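PDB 2VOS: folylpolyglutamate synthase protein FOLC from Mycobacterium tuberculosis, which probably adds L-glutamate to dihydropteroate and, in successive rounds, to tetrahydrofolate, spending ATP and using magnesium as cofactor. Local coordinates for residues F263-R268 with H297-A302; L277-L282 with L304-V309. All coordinates share one frame; numbering follows the deposited sequence.

Interaction 1: residues F263-R268 with H297-A302; sequences FAVLRR and HQAHNA. With ADP (adenosine-5'-diphosphate), chain B.
Val265 meets helix 297-302 with one methyl: CG2 lies 3.5 Å from the carbonyl O of Ala299 and 3.9 Å from ND1 of His300. With CG1 anti to the backbone N (chi1 179°), CG2 is left anti to the carbonyl carbon, on the side of the helix. Farther along the strand Arg268 passes the methyl of Ala299 obliquely, with NE 3.7 Å from Ala299 CB and CD close behind. No hydrogen bond joins strand and helix; the contact is van der Waals packing, partly against polar atoms. The polar ends are fixed from outside: Arg268 NE bonds to Gln275 and its NH2 forms a salt bridge with Glu369, while the His300 ring is held by Glu259 at ND1 and Glu296 at NE2, which limits its rotation. The helix turns a different side to the nucleotide. There Asn301 grips the adenine of ADP with both ends of its amide: OD1 accepts from ADP N6 at 2.9 Å, and ND2 donates to ADP N7 at 3.0 Å with a nearly straight N-H...N angle of 172°. The same ND2 also donates to Gln298 OE1 at 2.9 Å, approaching from above the carbonyl plane, and this second bond helps fix which way round the amide sits. His297 CB packs 3.6 Å from ADP C6. The helix thus lies between a small antiparallel sheet and the base, forming part of the adenine pocket of the ATP-binding Mur ligase middle domain; the strand itself carries a classic beta bulge, Leu266 and Arg267 facing Gln278.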
ATOM      1  N   PHE A 263      14.768 -17.049   2.046  1.00 40.81           N
ATOM      2  CA  PHE A 263      13.631 -17.113   2.987  1.00 39.65           C
ATOM      3  C   PHE A 263      12.374 -17.576   2.234  1.00 40.48           C
ATOM      4  O   PHE A 263      12.327 -17.490   0.993  1.00 41.22           O
ATOM      5  CB  PHE A 263      13.382 -15.746   3.663  1.00 39.75           C
ATOM      6  CG  PHE A 263      13.109 -14.628   2.695  1.00 38.29           C
ATOM      7  CD1 PHE A 263      14.178 -13.891   2.123  1.00 38.42           C
ATOM      8  CD2 PHE A 263      11.828 -14.273   2.380  1.00 39.85           C
ATOM      9  CE1 PHE A 263      13.921 -12.811   1.223  1.00 35.87           C
ATOM     10  CE2 PHE A 263      11.554 -13.199   1.443  1.00 36.39           C
ATOM     11  CZ  PHE A 263      12.590 -12.498   0.879  1.00 36.20           C
ATOM     12  N   ALA A 264      11.348 -18.046   2.949  1.00 39.72           N
ATOM     13  CA  ALA A 264      10.158 -18.618   2.268  1.00 39.84           C
ATOM     14  C   ALA A 264       9.022 -18.844   3.231  1.00 39.84           C
ATOM     15  O   ALA A 264       9.243 -19.021   4.427  1.00 40.98           O
ATOM     16  CB  ALA A 264      10.511 -19.978   1.604  1.00 38.66           C
ATOM     17  N   VAL A 265       7.798 -18.852   2.716  1.00 39.52           N
ATOM     18  CA  VAL A 265       6.689 -19.395   3.481  1.00 39.21           C
ATOM     19  C   VAL A 265       6.792 -20.915   3.399  1.00 40.26           C
ATOM     20  O   VAL A 265       6.726 -21.477   2.308  1.00 40.27           O
ATOM     21  CB  VAL A 265       5.400 -19.022   2.846  1.00 38.47           C
ATOM     22  CG1 VAL A 265       4.282 -19.622   3.661  1.00 39.17           C
ATOM     23  CG2 VAL A 265       5.294 -17.480   2.803  1.00 38.61           C
ATOM     24  N   LEU A 266       6.972 -21.581   4.532  1.00 40.24           N
ATOM     25  CA  LEU A 266       7.066 -23.033   4.541  1.00 40.37           C
ATOM     26  C   LEU A 266       5.672 -23.684   4.577  1.00 40.72           C
ATOM     27  O   LEU A 266       5.414 -24.635   3.835  1.00 40.62           O
ATOM     28  CB  LEU A 266       7.934 -23.512   5.716  1.00 39.72           C
ATOM     29  CG  LEU A 266       9.403 -23.087   5.654  1.00 40.29           C
ATOM     30  CD1 LEU A 266      10.203 -23.680   6.804  1.00 39.16           C
ATOM     31  CD2 LEU A 266      10.057 -23.501   4.332  1.00 40.64           C
ATOM     32  N   ARG A 267       4.790 -23.200   5.452  1.00 40.54           N
ATOM     33  CA  ARG A 267       3.460 -23.804   5.595  1.00 42.49           C
ATOM     34  C   ARG A 267       2.481 -22.678   5.957  1.00 42.61           C
ATOM     35  O   ARG A 267       2.864 -21.671   6.571  1.00 42.52           O
ATOM     36  CB  ARG A 267       3.414 -24.841   6.731  1.00 42.67           C
ATOM     37  CG  ARG A 267       4.618 -25.734   6.853  1.00 47.37           C
ATOM     38  CD  ARG A 267       4.426 -27.020   7.751  1.00 53.32           C
ATOM     39  NE  ARG A 267       5.023 -28.187   7.050  1.00 55.74           N
ATOM     40  CZ  ARG A 267       6.338 -28.431   6.972  1.00 58.74           C
ATOM     41  NH1 ARG A 267       7.211 -27.610   7.587  1.00 58.08           N
ATOM     42  NH2 ARG A 267       6.785 -29.486   6.274  1.00 56.71           N
ATOM     43  N   ARG A 268       1.213 -22.893   5.659  1.00 42.44           N
ATOM     44  CA  ARG A 268       0.203 -21.911   5.952  1.00 44.00           C
ATOM     45  C   ARG A 268      -1.141 -22.605   6.060  1.00 44.64           C
ATOM     46  O   ARG A 268      -1.414 -23.533   5.285  1.00 45.47           O
ATOM     47  CB  ARG A 268       0.246 -20.895   4.834  1.00 44.57           C
ATOM     48  CG  ARG A 268      -0.999 -20.509   4.266  1.00 49.42           C
ATOM     49  CD  ARG A 268      -0.708 -19.466   3.120  1.00 49.30           C
ATOM     50  NE  ARG A 268      -1.679 -18.447   3.363  1.00 50.61           N
ATOM     51  CZ  ARG A 268      -2.925 -18.448   2.895  1.00 49.16           C
ATOM     52  NH1 ARG A 268      -3.322 -19.394   2.052  1.00 45.13           N
ATOM     53  NH2 ARG A 268      -3.746 -17.460   3.257  1.00 41.67           N
ATOM     54  N   HIS A 297      -1.470 -13.964  -0.525  1.00 40.15           N
ATOM     55  CA  HIS A 297      -0.525 -12.878  -0.784  1.00 39.29           C
ATOM     56  C   HIS A 297      -0.016 -12.240   0.501  1.00 39.25           C
ATOM     57  O   HIS A 297       1.141 -11.767   0.545  1.00 39.37           O
ATOM     58  CB  HIS A 297      -1.138 -11.774  -1.630  1.00 38.59           C
ATOM     59  CG  HIS A 297      -2.435 -11.217  -1.090  1.00 37.12           C
ATOM     60  ND1 HIS A 297      -3.605 -11.946  -1.092  1.00 37.33           N
ATOM     61  CD2 HIS A 297      -2.768  -9.975  -0.652  1.00 40.08           C
ATOM     62  CE1 HIS A 297      -4.577 -11.204  -0.579  1.00 39.19           C
ATOM     63  NE2 HIS A 297      -4.110  -9.987  -0.371  1.00 37.10           N
ATOM     64  N   GLN A 298      -0.857 -12.171   1.532  1.00 38.33           N
ATOM     65  CA  GLN A 298      -0.370 -11.608   2.803  1.00 38.79           C
ATOM     66  C   GLN A 298       0.680 -12.527   3.501  1.00 39.44           C
ATOM     67  O   GLN A 298       1.504 -12.064   4.249  1.00 39.88           O
ATOM     68  CB  GLN A 298      -1.515 -11.208   3.747  1.00 36.18           C
ATOM     69  CG  GLN A 298      -2.417 -10.088   3.120  1.00 37.70           C
ATOM     70  CD  GLN A 298      -1.722  -8.739   3.082  1.00 38.56           C
ATOM     71  OE1 GLN A 298      -0.540  -8.622   3.384  1.00 40.04           O
ATOM     72  NE2 GLN A 298      -2.466  -7.696   2.768  1.00 40.32           N
ATOM     73  N   ALA A 299       0.622 -13.827   3.267  1.00 39.41           N
ATOM     74  CA  ALA A 299       1.683 -14.680   3.791  1.00 40.10           C
ATOM     75  C   ALA A 299       3.024 -14.335   3.155  1.00 40.45           C
ATOM     76  O   ALA A 299       4.072 -14.375   3.806  1.00 39.50           O
ATOM     77  CB  ALA A 299       1.331 -16.222   3.547  1.00 39.99           C
ATOM     78  N   HIS A 300       2.991 -13.987   1.872  1.00 40.75           N
ATOM     79  CA  HIS A 300       4.231 -13.650   1.149  1.00 40.93           C
ATOM     80  C   HIS A 300       4.757 -12.292   1.583  1.00 39.71           C
ATOM     81  O   HIS A 300       5.974 -12.102   1.719  1.00 38.85           O
ATOM     82  CB  HIS A 300       3.980 -13.697  -0.389  1.00 39.91           C
ATOM     83  CG  HIS A 300       3.834 -15.100  -0.873  1.00 46.50           C
ATOM     84  ND1 HIS A 300       4.872 -16.015  -0.797  1.00 48.54           N
ATOM     85  CD2 HIS A 300       2.763 -15.784  -1.337  1.00 48.74           C
ATOM     86  CE1 HIS A 300       4.443 -17.201  -1.192  1.00 49.39           C
ATOM     87  NE2 HIS A 300       3.166 -17.091  -1.518  1.00 52.05           N
ATOM     88  N   ASN A 301       3.839 -11.345   1.787  1.00 37.69           N
ATOM     89  CA  ASN A 301       4.192 -10.040   2.339  1.00 39.19           C
ATOM     90  C   ASN A 301       4.783 -10.240   3.751  1.00 38.84           C
ATOM     91  O   ASN A 301       5.777  -9.613   4.077  1.00 40.39           O
ATOM     92  CB  ASN A 301       2.963  -9.110   2.484  1.00 37.25           C
ATOM     93  CG  ASN A 301       2.403  -8.700   1.117  1.00 40.79           C
ATOM     94  OD1 ASN A 301       3.091  -8.849   0.100  1.00 39.66           O
ATOM     95  ND2 ASN A 301       1.192  -8.160   1.097  1.00 38.11           N
ATOM     96  N   ALA A 302       4.175 -11.098   4.566  1.00 38.17           N
ATOM     97  CA  ALA A 302       4.757 -11.388   5.893  1.00 38.03           C
ATOM     98  C   ALA A 302       6.178 -11.874   5.866  1.00 37.89           C
ATOM     99  O   ALA A 302       7.043 -11.368   6.581  1.00 39.17           O
ATOM    100  CB  ALA A 302       3.886 -12.381   6.652  1.00 38.55           C
TER
HETATM  101  PB  ADP B1490       0.733  -1.073  -2.429  1.00 32.04           P
HETATM  102  O1B ADP B1490       1.105  -0.214  -1.248  1.00 29.25           O
HETATM  103  O2B ADP B1490      -0.248  -0.408  -3.353  1.00 33.59           O
HETATM  104  O3B ADP B1490       1.864  -1.748  -3.144  1.00 30.87           O
HETATM  105  PA  ADP B1490      -1.030  -2.590  -0.590  1.00 32.77           P
HETATM  106  O1A ADP B1490      -1.741  -1.275  -0.304  1.00 31.51           O
HETATM  107  O2A ADP B1490      -0.546  -3.564   0.472  1.00 26.12           O
HETATM  108  O3A ADP B1490       0.013  -2.406  -1.839  1.00 31.81           O
HETATM  109  O5' ADP B1490      -2.180  -3.440  -1.360  1.00 35.29           O
HETATM  110  C5' ADP B1490      -3.047  -2.918  -2.378  1.00 33.51           C
HETATM  111  C4' ADP B1490      -3.906  -4.114  -2.845  1.00 39.19           C
HETATM  112  O4' ADP B1490      -3.042  -5.089  -3.490  1.00 34.70           O
HETATM  113  C3' ADP B1490      -4.515  -4.935  -1.710  1.00 41.59           C
HETATM  114  O3' ADP B1490      -5.864  -4.579  -1.491  1.00 47.10           O
HETATM  115  C2' ADP B1490      -4.557  -6.376  -2.135  1.00 42.55           C
HETATM  116  O2' ADP B1490      -5.689  -6.509  -3.062  1.00 48.77           O
HETATM  117  C1' ADP B1490      -3.389  -6.437  -3.084  1.00 37.44           C
HETATM  118  N9  ADP B1490      -2.109  -6.975  -2.540  1.00 34.80           N
HETATM  119  C8  ADP B1490      -1.367  -6.615  -1.439  1.00 32.19           C
HETATM  120  N7  ADP B1490      -0.226  -7.363  -1.387  1.00 31.85           N
HETATM  121  C5  ADP B1490      -0.195  -8.119  -2.524  1.00 31.30           C
HETATM  122  C6  ADP B1490       0.718  -9.093  -3.132  1.00 33.48           C
HETATM  123  N6  ADP B1490       1.874  -9.431  -2.522  1.00 30.42           N
HETATM  124  N1  ADP B1490       0.316  -9.658  -4.276  1.00 30.70           N
HETATM  125  C2  ADP B1490      -0.855  -9.418  -4.921  1.00 31.87           C
HETATM  126  N3  ADP B1490      -1.747  -8.509  -4.447  1.00 32.58           N
HETATM  127  C4  ADP B1490      -1.444  -7.878  -3.265  1.00 34.00           C

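Interaction 2: residues L277-L282 with L304-V309; sequences LQLQGL and LALASV
At Gly281 the two backbones come nearest, its CA 5.5 Å from the CA of Ala307, and CD2 of Leu306 packs against this residue, which has no side chain to push it away. That methyl sits 4.0 Å from CA of Gly281 and equally 4.0 Å from CB of Leu279. The CG of Leu306 lies anti to the backbone N (chi1 167°), which sends the branch out from helix 304-309 toward the strand. The Leu279 side chain crosses that of Leu306 at a slant, bringing its own CD1 to 4.1 Å from Leu306 CD2. This is the buried part of the contact, where several groups converge on one methyl, and the neighbouring strand 284-291 adds to it, Ile289 touching Leu279 and Tyr286 touching Leu306. Leu282, just beyond, marks the more open end: it is partly exposed and has fewer partners, although CD1 comes to 3.7 Å from the carbonyl O of Ala307, while its CG stays 4.2 Å from Ala307 CB. Here the helix adds a polar grip, since the backbone N of Leu282 is hydrogen-bonded to Glu310. On another side of the helix, Ser308 turns away from the strand and OG donates to the carbonyl O of Leu304 at 2.8 Å. That oxygen also accepts the helical bond from Ser308 N at 3.0 Å, the two donors arriving from opposite faces of its plane; the hydroxyl spends its hydrogen inside the helix and Leu304 O is gripped twice. Between the two segments themselves there is no hydrogen bond or salt bridge. Their cohesion therefore rests on the fit of leucine, alanine and glycine surfaces and on burial of apolar groups, rather than on directional bonds.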
ATOM      1  N   LEU A 277       1.017 -19.286  10.048  1.00 38.29           N
ATOM      2  CA  LEU A 277       2.166 -19.488   9.169  1.00 37.84           C
ATOM      3  C   LEU A 277       3.344 -20.164   9.847  1.00 37.39           C
ATOM      4  O   LEU A 277       3.602 -19.973  11.034  1.00 38.55           O
ATOM      5  CB  LEU A 277       2.655 -18.091   8.637  1.00 37.38           C
ATOM      6  CG  LEU A 277       1.529 -17.207   8.069  1.00 40.91           C
ATOM      7  CD1 LEU A 277       2.087 -15.773   7.690  1.00 39.22           C
ATOM      8  CD2 LEU A 277       0.921 -17.856   6.872  1.00 40.13           C
ATOM      9  N   GLN A 278       4.116 -20.891   9.060  1.00 37.23           N
ATOM     10  CA  GLN A 278       5.444 -21.252   9.467  1.00 37.73           C
ATOM     11  C   GLN A 278       6.388 -20.655   8.433  1.00 38.08           C
ATOM     12  O   GLN A 278       6.292 -20.987   7.234  1.00 37.45           O
ATOM     13  CB  GLN A 278       5.619 -22.800   9.455  1.00 37.18           C
ATOM     14  CG  GLN A 278       6.996 -23.164   9.971  1.00 40.92           C
ATOM     15  CD  GLN A 278       7.198 -24.661  10.071  1.00 48.83           C
ATOM     16  OE1 GLN A 278       7.110 -25.382   9.056  1.00 48.23           O
ATOM     17  NE2 GLN A 278       7.494 -25.141  11.304  1.00 42.62           N
ATOM     18  N   LEU A 279       7.298 -19.789   8.882  1.00 38.31           N
ATOM     19  CA  LEU A 279       8.163 -19.044   7.965  1.00 38.72           C
ATOM     20  C   LEU A 279       9.635 -19.397   8.159  1.00 39.57           C
ATOM     21  O   LEU A 279      10.140 -19.394   9.283  1.00 39.40           O
ATOM     22  CB  LEU A 279       7.975 -17.545   8.190  1.00 38.20           C
ATOM     23  CG  LEU A 279       6.546 -16.971   8.062  1.00 40.66           C
ATOM     24  CD1 LEU A 279       6.480 -15.411   8.390  1.00 44.56           C
ATOM     25  CD2 LEU A 279       5.962 -17.199   6.669  1.00 36.70           C
ATOM     26  N   GLN A 280      10.328 -19.636   7.059  1.00 40.24           N
ATOM     27  CA  GLN A 280      11.780 -19.624   7.105  1.00 42.32           C
ATOM     28  C   GLN A 280      12.318 -18.212   6.813  1.00 42.10           C
ATOM     29  O   GLN A 280      12.146 -17.685   5.694  1.00 43.43           O
ATOM     30  CB  GLN A 280      12.346 -20.611   6.111  1.00 43.10           C
ATOM     31  CG  GLN A 280      13.885 -20.652   6.169  1.00 48.41           C
ATOM     32  CD  GLN A 280      14.367 -21.942   5.673  1.00 58.46           C
ATOM     33  OE1 GLN A 280      13.873 -22.992   6.088  1.00 61.27           O
ATOM     34  NE2 GLN A 280      15.333 -21.906   4.750  1.00 61.95           N
ATOM     35  N   GLY A 281      12.884 -17.577   7.831  1.00 41.08           N
ATOM     36  CA  GLY A 281      13.487 -16.272   7.686  1.00 41.47           C
ATOM     37  C   GLY A 281      14.983 -16.441   7.480  1.00 41.94           C
ATOM     38  O   GLY A 281      15.504 -17.595   7.397  1.00 41.45           O
ATOM     39  N   LEU A 282      15.716 -15.327   7.493  1.00 41.99           N
ATOM     40  CA  LEU A 282      17.193 -15.398   7.342  1.00 42.53           C
ATOM     41  C   LEU A 282      17.903 -16.095   8.533  1.00 43.34           C
ATOM     42  O   LEU A 282      18.955 -16.688   8.354  1.00 42.71           O
ATOM     43  CB  LEU A 282      17.769 -13.998   7.188  1.00 42.01           C
ATOM     44  CG  LEU A 282      17.127 -13.148   6.103  1.00 43.43           C
ATOM     45  CD1 LEU A 282      17.829 -11.847   6.085  1.00 44.03           C
ATOM     46  CD2 LEU A 282      17.300 -13.849   4.721  1.00 43.33           C
ATOM     47  N   LEU A 304       8.355 -11.548   3.595  1.00 38.06           N
ATOM     48  CA  LEU A 304       9.206 -10.497   3.067  1.00 38.62           C
ATOM     49  C   LEU A 304       9.529  -9.449   4.151  1.00 37.28           C
ATOM     50  O   LEU A 304      10.663  -8.974   4.249  1.00 37.59           O
ATOM     51  CB  LEU A 304       8.476  -9.807   1.889  1.00 38.68           C
ATOM     52  CG  LEU A 304       9.293  -8.751   1.160  1.00 41.70           C
ATOM     53  CD1 LEU A 304      10.598  -9.385   0.599  1.00 40.72           C
ATOM     54  CD2 LEU A 304       8.413  -8.213  -0.063  1.00 43.46           C
ATOM     55  N   ALA A 305       8.497  -9.047   4.923  1.00 37.66           N
ATOM     56  CA  ALA A 305       8.661  -8.107   6.039  1.00 38.20           C
ATOM     57  C   ALA A 305       9.606  -8.694   7.107  1.00 39.38           C
ATOM     58  O   ALA A 305      10.476  -7.989   7.694  1.00 39.84           O
ATOM     59  CB  ALA A 305       7.308  -7.796   6.657  1.00 39.20           C
ATOM     60  N   LEU A 306       9.429  -9.981   7.410  1.00 38.28           N
ATOM     61  CA  LEU A 306      10.298 -10.632   8.385  1.00 37.86           C
ATOM     62  C   LEU A 306      11.774 -10.579   7.920  1.00 38.85           C
ATOM     63  O   LEU A 306      12.648 -10.111   8.659  1.00 40.72           O
ATOM     64  CB  LEU A 306       9.837 -12.061   8.627  1.00 37.27           C
ATOM     65  CG  LEU A 306      10.812 -12.993   9.398  1.00 41.14           C
ATOM     66  CD1 LEU A 306      10.854 -12.460  10.836  1.00 36.28           C
ATOM     67  CD2 LEU A 306      10.316 -14.468   9.389  1.00 39.70           C
ATOM     68  N   ALA A 307      12.059 -11.038   6.712  1.00 38.88           N
ATOM     69  CA  ALA A 307      13.423 -11.024   6.184  1.00 38.75           C
ATOM     70  C   ALA A 307      13.992  -9.593   6.203  1.00 39.75           C
ATOM     71  O   ALA A 307      15.146  -9.382   6.603  1.00 41.58           O
ATOM     72  CB  ALA A 307      13.441 -11.615   4.755  1.00 37.20           C
ATOM     73  N   SER A 308      13.175  -8.588   5.905  1.00 39.06           N
ATOM     74  CA  SER A 308      13.643  -7.196   5.930  1.00 39.40           C
ATOM     75  C   SER A 308      14.040  -6.743   7.352  1.00 39.65           C
ATOM     76  O   SER A 308      15.022  -6.022   7.544  1.00 39.42           O
ATOM     77  CB  SER A 308      12.541  -6.254   5.410  1.00 40.32           C
ATOM     78  OG  SER A 308      12.188  -6.620   4.082  1.00 44.87           O
ATOM     79  N   VAL A 309      13.245  -7.140   8.337  1.00 39.64           N
ATOM     80  CA  VAL A 309      13.510  -6.739   9.726  1.00 39.48           C
ATOM     81  C   VAL A 309      14.739  -7.520  10.245  1.00 40.59           C
ATOM     82  O   VAL A 309      15.593  -6.950  10.959  1.00 40.58           O
ATOM     83  CB  VAL A 309      12.299  -6.931  10.610  1.00 40.14           C
ATOM     84  CG1 VAL A 309      12.706  -6.771  12.078  1.00 39.38           C
ATOM     85  CG2 VAL A 309      11.250  -5.871  10.228  1.00 37.01           C
TER

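Interactions 1 and 2 lie side by side, their centres about 8 Å apart, within the Mur ligase middle domain. Both use helix 296-312, its earlier part in interaction 1 and its later part in interaction 2, and both set it against one three-stranded antiparallel sheet. Along the chain the segments alternate: strand 264-271, strand 274-281, then the two parts of the helix. The strands are neighbours, joined by backbone bonds such as Leu266 N to Gln278 O, 2.8 Å, and Phe263 CD1 packs 3.6 Å from Ala307 CB between the contacts. The sheet thus backs earlier and later turns of the helix that carries Asn301 to the adenine, while helix 75-88 packs against other residues.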